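Local coordinates for FixG-related protein (Vibrio parahaemolyticus, PDB 2R39) that is of unknown function but probably belongs to a membrane-bound electron-transport protein that binds 4Fe-4S clusters, of which this chain is the C-terminal Ig-like domain, at residues A[54-59]-A[93-98]; A[33-38]-A[110-115]; A[60-65]-A[78-83]; A[37-42]-A[65-70]. One frame throughout, in Å; residues are numbered along the deposited sequence.

In the fold
The chain forms an Ig-like sandwich of two four-stranded antiparallel sheets. Strand 31-41 opens two loops: contact 2 from 33-38 and contact 4 from 37-42. Contact 1 starts at 54-59, where the chain leaves one sheet for the other, and contact 3 follows at 60-65. Contact 4 closes first, at 65-70, crossing contacts 1 and 3. Contact 3 closes at 78-83 and nests inside contact 1, closed at 93-98; contact 2 encloses both and closes at 110-115. Contacts 1 and 3 are edge-to-edge pairings within the separate sheets, whereas contacts 2 and 4 bridge the sheets face to face, with centres about 16 Å apart.

Contact 1: residues A[54-59]-A[93-98]; sequences KGLNDV and TTIQFI
K54 and Q96 form an antiparallel hydrogen-bonded pair, the last rung between strand 47-54 and strand 92-101. K54 N donates to Q96 O at 2.8 Å with an N-H...O angle of 159°, and Q96 N returns a bond to K54 O at 3.0 Å. K54 O takes a further CA-H...O contact from I95 CA at 3.1 Å. Beyond this rung the backbone turns out of the sheet at G55, whose phi is 120°. There a water takes over the link, donating to G55 O at 2.7 Å and also to T94 O. The side-chain contacts are van der Waals ones. T93 CG2 meets the main chain at G55 O, 3.2 Å away. The side chains of K54 and Q96 lie side by side, pointing the same way, and K54 CG and CD pass beside Q96 OE1. A bend at chi3 (52°) swings K54 CE over to I98 CD1, 3.7 Å away. On the side toward the other sheet, L56 CG rests on I95 CG2 at 3.8 Å, and L56 CD2 reaches T93 CG2 at 3.9 Å. In I95 it is CG2, anti to the carbonyl carbon, that meets L56. L56 and I95 both also touch L81 of the facing sheet. The polar grip is therefore made entirely by main chain and one water, while the side chains add only van der Waals packing, mostly of methyl and methylene groups: the ladder ends at the K54-Q96 pair, and beyond it the link is water-mediated and largely apolar.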
# COMPACT_ATOMS: atom_id res chain seq x y z
N LYS A 54 3.46 0.10 -6.96
CA LYS A 54 4.05 0.37 -8.25
C LYS A 54 3.34 1.53 -8.92
O LYS A 54 2.17 1.81 -8.61
CB LYS A 54 4.11 -0.91 -9.09
CG LYS A 54 2.96 -1.18 -9.98
CD LYS A 54 3.35 -2.14 -11.12
CE LYS A 54 4.02 -3.40 -10.59
NZ LYS A 54 3.75 -4.57 -11.50
N GLY A 55 4.07 2.27 -9.76
CA GLY A 55 3.49 3.37 -10.52
C GLY A 55 4.10 4.73 -10.27
O GLY A 55 3.76 5.68 -10.97
N LEU A 56 4.98 4.83 -9.27
CA LEU A 56 5.68 6.11 -9.01
C LEU A 56 7.15 6.00 -9.39
O LEU A 56 7.81 5.02 -9.03
CB LEU A 56 5.54 6.50 -7.52
CG LEU A 56 4.14 7.04 -7.18
CD1 LEU A 56 3.83 6.95 -5.68
CD2 LEU A 56 4.03 8.49 -7.68
N ASN A 57 7.65 6.99 -10.13
CA ASN A 57 9.05 6.98 -10.60
C ASN A 57 10.05 7.42 -9.53
O ASN A 57 11.25 7.17 -9.62
CB ASN A 57 9.16 7.85 -11.88
CG ASN A 57 8.37 7.28 -13.04
OD1 ASN A 57 8.01 6.09 -13.05
ND2 ASN A 57 8.11 8.09 -14.03
N ASP A 58 9.52 8.08 -8.51
CA ASP A 58 10.29 8.47 -7.34
C ASP A 58 9.29 8.41 -6.20
O ASP A 58 8.21 9.01 -6.29
CB ASP A 58 10.84 9.89 -7.51
CG ASP A 58 11.48 10.43 -6.23
OD1 ASP A 58 10.72 10.83 -5.30
OD2 ASP A 58 12.72 10.45 -6.15
N VAL A 59 9.61 7.66 -5.16
CA VAL A 59 8.69 7.54 -4.05
C VAL A 59 9.42 7.07 -2.79
O VAL A 59 10.41 6.30 -2.86
CB VAL A 59 7.45 6.63 -4.39
CG1 VAL A 59 7.88 5.21 -4.77
CG2 VAL A 59 6.41 6.60 -3.24
N THR A 93 -1.41 10.30 -10.24
CA THR A 93 -0.73 9.10 -10.67
C THR A 93 -1.52 7.85 -10.27
O THR A 93 -1.91 7.69 -9.09
CB THR A 93 0.69 9.06 -10.05
OG1 THR A 93 1.36 10.30 -10.33
CG2 THR A 93 1.51 7.92 -10.63
N THR A 94 -1.75 6.96 -11.24
CA THR A 94 -2.28 5.63 -10.94
C THR A 94 -1.21 4.75 -10.34
O THR A 94 -0.10 4.66 -10.87
CB THR A 94 -2.85 4.93 -12.21
OG1 THR A 94 -3.91 5.72 -12.70
CG2 THR A 94 -3.43 3.54 -11.86
N ILE A 95 -1.54 4.14 -9.19
CA ILE A 95 -0.61 3.26 -8.51
C ILE A 95 -1.35 1.97 -8.19
O ILE A 95 -2.58 1.92 -8.28
CB ILE A 95 -0.03 3.92 -7.21
CG1 ILE A 95 -1.17 4.29 -6.23
CG2 ILE A 95 0.81 5.21 -7.57
CD1 ILE A 95 -0.73 4.67 -4.78
N GLN A 96 -0.60 0.93 -7.83
CA GLN A 96 -1.18 -0.29 -7.32
C GLN A 96 -0.40 -0.66 -6.10
O GLN A 96 0.84 -0.64 -6.14
CB GLN A 96 -0.93 -1.44 -8.28
CG GLN A 96 -1.94 -1.66 -9.35
CD GLN A 96 -1.55 -2.89 -10.13
OE1 GLN A 96 -0.38 -3.31 -10.09
NE2 GLN A 96 -2.51 -3.49 -10.81
N PHE A 97 -1.12 -1.01 -5.04
CA PHE A 97 -0.52 -1.68 -3.91
C PHE A 97 -0.54 -3.19 -4.16
O PHE A 97 -1.51 -3.75 -4.74
CB PHE A 97 -1.27 -1.33 -2.65
CG PHE A 97 -1.08 0.10 -2.22
CD1 PHE A 97 0.08 0.48 -1.54
CD2 PHE A 97 -2.05 1.06 -2.48
CE1 PHE A 97 0.26 1.79 -1.13
CE2 PHE A 97 -1.87 2.37 -2.07
CZ PHE A 97 -0.71 2.74 -1.40
N ILE A 98 0.54 -3.85 -3.77
CA ILE A 98 0.69 -5.24 -4.10
C ILE A 98 1.02 -5.99 -2.84
O ILE A 98 1.96 -5.63 -2.13
CB ILE A 98 1.76 -5.42 -5.20
CG1 ILE A 98 1.31 -4.66 -6.47
CG2 ILE A 98 2.01 -6.93 -5.48
CD1 ILE A 98 2.46 -4.15 -7.29
O HOH W 1 1.77 5.09 -12.75

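Contact 2: residues A[33-38]-A[110-115]; sequences NTYTLK and VESRFI
N33 grips the backbone of I115 with both ends of its amide, as a neighbouring strand would. I115 N donates to N33 OD1 at 2.9 Å with an N-H...O angle of 165°, and N33 ND2 donates to I115 O at 2.9 Å, that oxygen lying in the amide plane. OD1 also accepts from R17 NH2, so this buried oxygen has two donors. A third polar link comes from Y35, whose OH donates to R113 O at 2.7 Å; the carbonyl oxygen sits in the ring plane at its edge, and S112 OG lies 3.5 Å from Y35 CE1. A stack accompanies these bonds. The N33 amide lies over one face of the F114 ring, the planes 20° apart, with N33 CG 3.7 Å above the ring and offset toward its rim. F114 CG stands anti to the backbone N (chi1 -173°), and the ring beyond it meets N33. Y35 and F114 cross at about a right angle, Y35 OH being 3.6 Å from F114 CD1. Strands 33-38 and 110-115 belong to different sheets, their axes 8.0 Å apart, so buried polar side chains here bridge the two facing sheets of an Ig-like beta-sandwich.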
# COMPACT_ATOMS: atom_id res chain seq x y z
N ASN A 33 0.87 11.26 0.60
CA ASN A 33 -0.51 10.78 0.61
C ASN A 33 -0.62 9.70 1.66
O ASN A 33 0.30 8.88 1.77
CB ASN A 33 -0.91 10.13 -0.73
CG ASN A 33 -1.40 11.12 -1.77
OD1 ASN A 33 -2.06 10.74 -2.75
ND2 ASN A 33 -1.07 12.39 -1.60
N THR A 34 -1.72 9.65 2.40
CA THR A 34 -1.93 8.61 3.41
C THR A 34 -2.97 7.56 2.98
O THR A 34 -3.93 7.86 2.25
CB THR A 34 -2.35 9.18 4.78
OG1 THR A 34 -3.56 9.93 4.63
CG2 THR A 34 -1.25 10.06 5.37
N TYR A 35 -2.74 6.34 3.46
CA TYR A 35 -3.52 5.15 3.11
C TYR A 35 -3.70 4.25 4.32
O TYR A 35 -2.89 4.29 5.25
CB TYR A 35 -2.78 4.33 2.03
CG TYR A 35 -2.37 5.12 0.81
CD1 TYR A 35 -3.21 5.20 -0.30
CD2 TYR A 35 -1.15 5.79 0.77
CE1 TYR A 35 -2.83 5.93 -1.44
CE2 TYR A 35 -0.77 6.53 -0.36
CZ TYR A 35 -1.61 6.59 -1.45
OH TYR A 35 -1.22 7.31 -2.56
N THR A 36 -4.74 3.42 4.29
CA THR A 36 -4.83 2.28 5.20
C THR A 36 -5.01 0.99 4.40
O THR A 36 -5.95 0.86 3.61
CB THR A 36 -5.96 2.46 6.22
OG1 THR A 36 -5.76 3.70 6.91
CG2 THR A 36 -5.96 1.32 7.24
N LEU A 37 -4.08 0.06 4.59
CA LEU A 37 -4.21 -1.27 4.01
C LEU A 37 -4.93 -2.20 4.99
O LEU A 37 -4.60 -2.21 6.17
CB LEU A 37 -2.84 -1.85 3.64
CG LEU A 37 -1.84 -1.04 2.82
CD1 LEU A 37 -0.63 -1.91 2.40
CD2 LEU A 37 -2.46 -0.41 1.61
N LYS A 38 -5.90 -2.96 4.51
CA LYS A 38 -6.53 -4.03 5.29
C LYS A 38 -6.10 -5.37 4.71
O LYS A 38 -6.32 -5.63 3.52
CB LYS A 38 -8.05 -3.90 5.26
CG LYS A 38 -8.80 -5.01 6.00
CD LYS A 38 -10.33 -4.83 5.93
CE LYS A 38 -10.80 -3.65 6.78
NZ LYS A 38 -12.29 -3.46 6.81
N VAL A 110 -4.13 -4.07 -5.71
CA VAL A 110 -5.26 -3.16 -5.51
C VAL A 110 -4.86 -1.80 -6.07
O VAL A 110 -3.85 -1.21 -5.64
CB VAL A 110 -5.67 -3.05 -4.01
CG1 VAL A 110 -6.92 -2.18 -3.85
CG2 VAL A 110 -5.94 -4.44 -3.42
N GLU A 111 -5.64 -1.29 -7.01
CA GLU A 111 -5.31 -0.04 -7.62
C GLU A 111 -5.71 1.11 -6.72
O GLU A 111 -6.73 1.04 -6.06
CB GLU A 111 -6.04 0.09 -8.95
CG GLU A 111 -5.57 1.27 -9.73
CD GLU A 111 -6.20 1.34 -11.09
OE1 GLU A 111 -5.92 0.45 -11.94
OE2 GLU A 111 -6.94 2.29 -11.34
N SER A 112 -4.92 2.18 -6.70
CA SER A 112 -5.26 3.37 -5.93
C SER A 112 -4.69 4.59 -6.65
O SER A 112 -4.39 4.52 -7.84
CB SER A 112 -4.68 3.23 -4.50
OG SER A 112 -5.04 4.33 -3.69
N ARG A 113 -4.51 5.70 -5.95
CA ARG A 113 -4.06 6.93 -6.61
C ARG A 113 -3.01 7.62 -5.77
O ARG A 113 -3.07 7.53 -4.56
CB ARG A 113 -5.24 7.88 -6.78
CG ARG A 113 -6.38 7.38 -7.70
CD ARG A 113 -5.99 7.35 -9.18
NE ARG A 113 -7.11 6.92 -10.02
CZ ARG A 113 -7.33 5.67 -10.40
NH1 ARG A 113 -6.51 4.70 -10.00
NH2 ARG A 113 -8.40 5.40 -11.14
N PHE A 114 -2.05 8.29 -6.42
CA PHE A 114 -1.20 9.25 -5.71
C PHE A 114 -1.49 10.60 -6.33
O PHE A 114 -1.38 10.77 -7.55
CB PHE A 114 0.32 8.95 -5.81
CG PHE A 114 1.16 9.87 -4.92
CD1 PHE A 114 1.45 9.52 -3.61
CD2 PHE A 114 1.57 11.13 -5.38
CE1 PHE A 114 2.19 10.39 -2.78
CE2 PHE A 114 2.31 11.99 -4.56
CZ PHE A 114 2.60 11.62 -3.27
N ILE A 115 -1.87 11.56 -5.49
CA ILE A 115 -2.37 12.85 -5.96
C ILE A 115 -1.63 13.99 -5.26
O ILE A 115 -1.52 14.01 -4.02
CB ILE A 115 -3.91 12.95 -5.80
CG1 ILE A 115 -4.60 11.73 -6.44
CG2 ILE A 115 -4.48 14.26 -6.43
CD1 ILE A 115 -6.11 11.65 -6.20

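Contact 3: residues A[60-65]-A[78-83]; sequences SWYGKQ and PMSLGA
W61 carries the terminal methyl of M79, a selenomethionine, on one face of its indole. M79 CE stands 3.3 Å from the centre of the six-membered ring, only 7° off its normal, a CH-pi contact; SE follows obliquely, 3.7 Å from W61 CZ2, as in a Met-aromatic pair. The bend at chi3 (-65°) of M79 is what turns CE over the ring. L81 CD2 approaches the same indole at CE3, 3.7 Å away. On the other side of the sheet Y62 packs on S80, with Y62 CD2 3.6 Å from S80 OG, and turns its ring edge toward G82 N. Between these two layers of side chains run four backbone bonds of an antiparallel ladder. S60 N to G82 O is the shortest at 2.6 Å, its return bond is G82 N to S60 O, and Y62 and S80 exchange the other pair; W61 and L81 form the non-hydrogen-bonded pair between them. Further out, the turn after the strand holds the indole: W61 NE1 donates to G63 O at 3.0 Å, the donor 72° above the carbonyl plane but the oxygen in the ring plane, with a weak second bond to K64 O. Water 2 joins the turn to the partner strand, accepting from K64 N at 2.9 Å and donating to P78 O. E30 holds the hydroxyls of S60 and Y62, one carboxylate oxygen each. Short strand 60-62 is thus the edge strand of one antiparallel sheet of the Ig-like sandwich, laid against strand 74-83 before the chain passes to the other sheet.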
# COMPACT_ATOMS: atom_id res chain seq x y z
N SER A 60 8.96 7.60 -1.66
CA SER A 60 9.32 7.11 -0.35
C SER A 60 8.13 6.35 0.23
O SER A 60 6.97 6.76 0.05
CB SER A 60 9.69 8.26 0.58
OG SER A 60 10.82 8.95 0.08
N TRP A 61 8.43 5.22 0.86
CA TRP A 61 7.45 4.41 1.56
C TRP A 61 7.62 4.67 3.05
O TRP A 61 8.75 4.75 3.56
CB TRP A 61 7.69 2.93 1.24
CG TRP A 61 6.76 1.95 1.90
CD1 TRP A 61 6.78 1.53 3.22
CD2 TRP A 61 5.70 1.21 1.27
NE1 TRP A 61 5.79 0.60 3.43
CE2 TRP A 61 5.11 0.39 2.26
CE3 TRP A 61 5.18 1.18 -0.04
CZ2 TRP A 61 4.02 -0.45 1.98
CZ3 TRP A 61 4.10 0.34 -0.32
CH2 TRP A 61 3.54 -0.47 0.68
N TYR A 62 6.49 4.81 3.75
CA TYR A 62 6.48 5.01 5.19
C TYR A 62 5.45 4.11 5.86
O TYR A 62 4.26 4.44 5.90
CB TYR A 62 6.22 6.47 5.54
CG TYR A 62 7.19 7.46 4.93
CD1 TYR A 62 8.42 7.71 5.53
CD2 TYR A 62 6.85 8.18 3.78
CE1 TYR A 62 9.32 8.63 4.99
CE2 TYR A 62 7.74 9.11 3.22
CZ TYR A 62 8.98 9.32 3.84
OH TYR A 62 9.87 10.24 3.30
N GLY A 63 5.89 2.96 6.35
CA GLY A 63 5.01 2.06 7.11
C GLY A 63 5.37 0.60 6.90
O GLY A 63 6.42 0.31 6.31
N LYS A 64 4.51 -0.30 7.37
CA LYS A 64 4.75 -1.75 7.22
C LYS A 64 5.05 -2.18 5.80
O LYS A 64 4.36 -1.80 4.85
CB LYS A 64 3.60 -2.59 7.77
CG LYS A 64 3.56 -2.74 9.25
CD LYS A 64 4.71 -3.57 9.84
CE LYS A 64 4.48 -3.71 11.33
NZ LYS A 64 5.72 -3.83 12.17
N GLN A 65 6.09 -3.00 5.68
CA GLN A 65 6.55 -3.51 4.40
C GLN A 65 6.46 -5.04 4.35
O GLN A 65 6.13 -5.62 3.31
CB GLN A 65 8.01 -3.08 4.19
CG GLN A 65 8.53 -3.45 2.84
CD GLN A 65 9.87 -2.84 2.54
OE1 GLN A 65 10.91 -3.29 3.04
NE2 GLN A 65 9.86 -1.84 1.66
N PRO A 78 -2.14 1.54 8.68
CA PRO A 78 -1.96 2.93 8.29
C PRO A 78 -0.55 3.17 7.76
O PRO A 78 0.42 2.65 8.31
CB PRO A 78 -2.18 3.69 9.61
CG PRO A 78 -1.86 2.72 10.66
CD PRO A 78 -2.31 1.40 10.14
N MSE A 79 -0.44 3.96 6.70
CA MSE A 79 0.86 4.22 6.09
C MSE A 79 0.79 5.49 5.25
O MSE A 79 -0.29 6.05 5.05
CB MSE A 79 1.26 3.06 5.18
CG MSE A 79 0.28 2.86 4.01
SE MSE A 79 1.02 1.65 2.72
CE MSE A 79 2.54 2.73 2.11
N SER A 80 1.94 5.92 4.76
CA SER A 80 1.97 6.99 3.77
C SER A 80 3.04 6.77 2.69
O SER A 80 3.97 5.95 2.85
CB SER A 80 2.09 8.36 4.46
OG SER A 80 3.40 8.60 4.89
N LEU A 81 2.85 7.48 1.57
CA LEU A 81 3.80 7.53 0.46
C LEU A 81 4.24 8.97 0.29
O LEU A 81 3.41 9.88 0.39
CB LEU A 81 3.14 7.04 -0.85
CG LEU A 81 2.73 5.56 -0.95
CD1 LEU A 81 2.10 5.28 -2.33
CD2 LEU A 81 3.90 4.63 -0.69
N GLY A 82 5.53 9.18 0.05
CA GLY A 82 6.07 10.51 -0.26
C GLY A 82 6.68 10.50 -1.65
O GLY A 82 7.30 9.51 -2.06
N ALA A 83 6.49 11.57 -2.42
CA ALA A 83 7.11 11.64 -3.73
C ALA A 83 7.66 13.03 -3.95
O ALA A 83 7.07 14.00 -3.52
CB ALA A 83 6.08 11.30 -4.84
O HOH W 2 1.70 0.29 7.84

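Contact 4: residues A[37-42]-A[65-70]; sequences LKVINK and QTIQVE
N41 faces V69 and E70 across the sandwich, and its side chain meets both. N41 CB lies 3.3 Å from E70 O and 3.6 Å from V69 CG1, touching a carbonyl oxygen of the loop residue E70 and a methyl of V69. N41 CG stands anti to the backbone N (chi1 180°) and lies 3.7 Å from E70 O. At the tip N41 ND2 donates to V69 O at 2.9 Å. That oxygen is in the plane of the N41 amide, whereas the donor sits 53° above the plane of the V69 carbonyl group. ND2 also bonds Q45 O, and OD1 is held by T43 OG1, so both polar atoms of this buried amide have partners, two of them in the turn that follows strand 31-41. The contact is a face-to-face one between the two sheets of the Ig-like fold: strand 37-41 belongs to the sheet with strands 11-17 and 74-83, strand 66-69 to the other, at its outer position beside strand 47-54. Their axes approach to 8.2 Å, inclined at 45° to each other, too far for backbone pairing, and the rest of the interface is aliphatic. V39 and I67 reach toward each other tip to tip, V39 CG1 to I67 CD1 at 4.2 Å. V69 CG2 touches V39 CG1 more loosely, at 4.4 Å. Around this row V39 also packs on M13 and L99, I67 on L77, and V69 on L75 and Y49.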
# COMPACT_ATOMS: atom_id res chain seq x y z
N LEU A 37 -4.08 0.06 4.59
CA LEU A 37 -4.21 -1.27 4.01
C LEU A 37 -4.93 -2.20 4.99
O LEU A 37 -4.60 -2.21 6.17
CB LEU A 37 -2.84 -1.85 3.64
CG LEU A 37 -1.84 -1.04 2.82
CD1 LEU A 37 -0.63 -1.91 2.40
CD2 LEU A 37 -2.46 -0.41 1.61
N LYS A 38 -5.90 -2.96 4.51
CA LYS A 38 -6.53 -4.03 5.29
C LYS A 38 -6.10 -5.37 4.71
O LYS A 38 -6.32 -5.63 3.52
CB LYS A 38 -8.05 -3.90 5.26
CG LYS A 38 -8.80 -5.01 6.00
CD LYS A 38 -10.33 -4.83 5.93
CE LYS A 38 -10.80 -3.65 6.78
NZ LYS A 38 -12.29 -3.46 6.81
N VAL A 39 -5.49 -6.21 5.52
CA VAL A 39 -4.95 -7.47 5.06
C VAL A 39 -5.56 -8.62 5.85
O VAL A 39 -5.65 -8.56 7.07
CB VAL A 39 -3.39 -7.50 5.18
CG1 VAL A 39 -2.85 -8.90 4.95
CG2 VAL A 39 -2.73 -6.50 4.23
N ILE A 40 -5.97 -9.68 5.15
CA ILE A 40 -6.45 -10.86 5.85
C ILE A 40 -5.75 -12.15 5.41
O ILE A 40 -5.51 -12.35 4.21
CB ILE A 40 -8.00 -11.00 5.81
CG1 ILE A 40 -8.43 -12.31 6.48
CG2 ILE A 40 -8.56 -10.89 4.41
CD1 ILE A 40 -9.82 -12.31 6.93
N ASN A 41 -5.39 -12.97 6.38
CA ASN A 41 -4.91 -14.32 6.13
C ASN A 41 -6.10 -15.27 6.17
O ASN A 41 -6.71 -15.48 7.22
CB ASN A 41 -3.90 -14.70 7.21
CG ASN A 41 -3.33 -16.10 7.05
OD1 ASN A 41 -3.77 -16.90 6.21
ND2 ASN A 41 -2.34 -16.41 7.87
N LYS A 42 -6.44 -15.84 5.02
CA LYS A 42 -7.64 -16.70 4.93
C LYS A 42 -7.30 -18.18 5.06
O LYS A 42 -8.16 -19.05 4.85
CB LYS A 42 -8.38 -16.44 3.62
CG LYS A 42 -8.92 -15.02 3.49
CD LYS A 42 -9.71 -14.87 2.20
CE LYS A 42 -9.86 -13.41 1.84
NZ LYS A 42 -11.07 -13.23 1.02
N GLN A 65 6.09 -3.00 5.68
CA GLN A 65 6.55 -3.51 4.40
C GLN A 65 6.46 -5.04 4.35
O GLN A 65 6.13 -5.62 3.31
CB GLN A 65 8.01 -3.08 4.19
CG GLN A 65 8.53 -3.45 2.84
CD GLN A 65 9.87 -2.84 2.54
OE1 GLN A 65 10.91 -3.29 3.04
NE2 GLN A 65 9.86 -1.84 1.66
N THR A 66 6.81 -5.70 5.45
CA THR A 66 6.81 -7.14 5.54
C THR A 66 6.11 -7.47 6.84
O THR A 66 6.46 -6.90 7.88
CB THR A 66 8.26 -7.69 5.55
OG1 THR A 66 8.92 -7.35 4.33
CG2 THR A 66 8.28 -9.20 5.69
N ILE A 67 5.15 -8.39 6.81
CA ILE A 67 4.32 -8.70 7.98
C ILE A 67 4.10 -10.19 8.17
O ILE A 67 4.11 -10.94 7.20
CB ILE A 67 2.93 -8.00 7.91
CG1 ILE A 67 2.28 -8.24 6.53
CG2 ILE A 67 3.05 -6.51 8.15
CD1 ILE A 67 0.87 -7.72 6.39
N GLN A 68 3.93 -10.62 9.43
CA GLN A 68 3.49 -11.97 9.76
C GLN A 68 2.03 -11.92 10.22
O GLN A 68 1.69 -11.15 11.13
CB GLN A 68 4.34 -12.58 10.89
CG GLN A 68 5.61 -13.27 10.44
CD GLN A 68 6.34 -13.95 11.58
OE1 GLN A 68 5.74 -14.28 12.63
NE2 GLN A 68 7.63 -14.18 11.40
N VAL A 69 1.18 -12.72 9.58
CA VAL A 69 -0.27 -12.67 9.84
C VAL A 69 -0.79 -14.04 10.29
O VAL A 69 -0.53 -15.05 9.65
CB VAL A 69 -1.05 -12.18 8.59
CG1 VAL A 69 -2.52 -11.90 8.92
CG2 VAL A 69 -0.40 -10.93 8.02
N GLU A 70 -1.53 -14.05 11.41
CA GLU A 70 -2.06 -15.29 12.00
C GLU A 70 -3.29 -15.79 11.23
O GLU A 70 -3.93 -15.02 10.52
CB GLU A 70 -2.40 -15.07 13.48
CG GLU A 70 -1.19 -14.83 14.40
CD GLU A 70 -0.37 -16.08 14.64
OE1 GLU A 70 -0.93 -17.20 14.59
OE2 GLU A 70 0.85 -15.96 14.90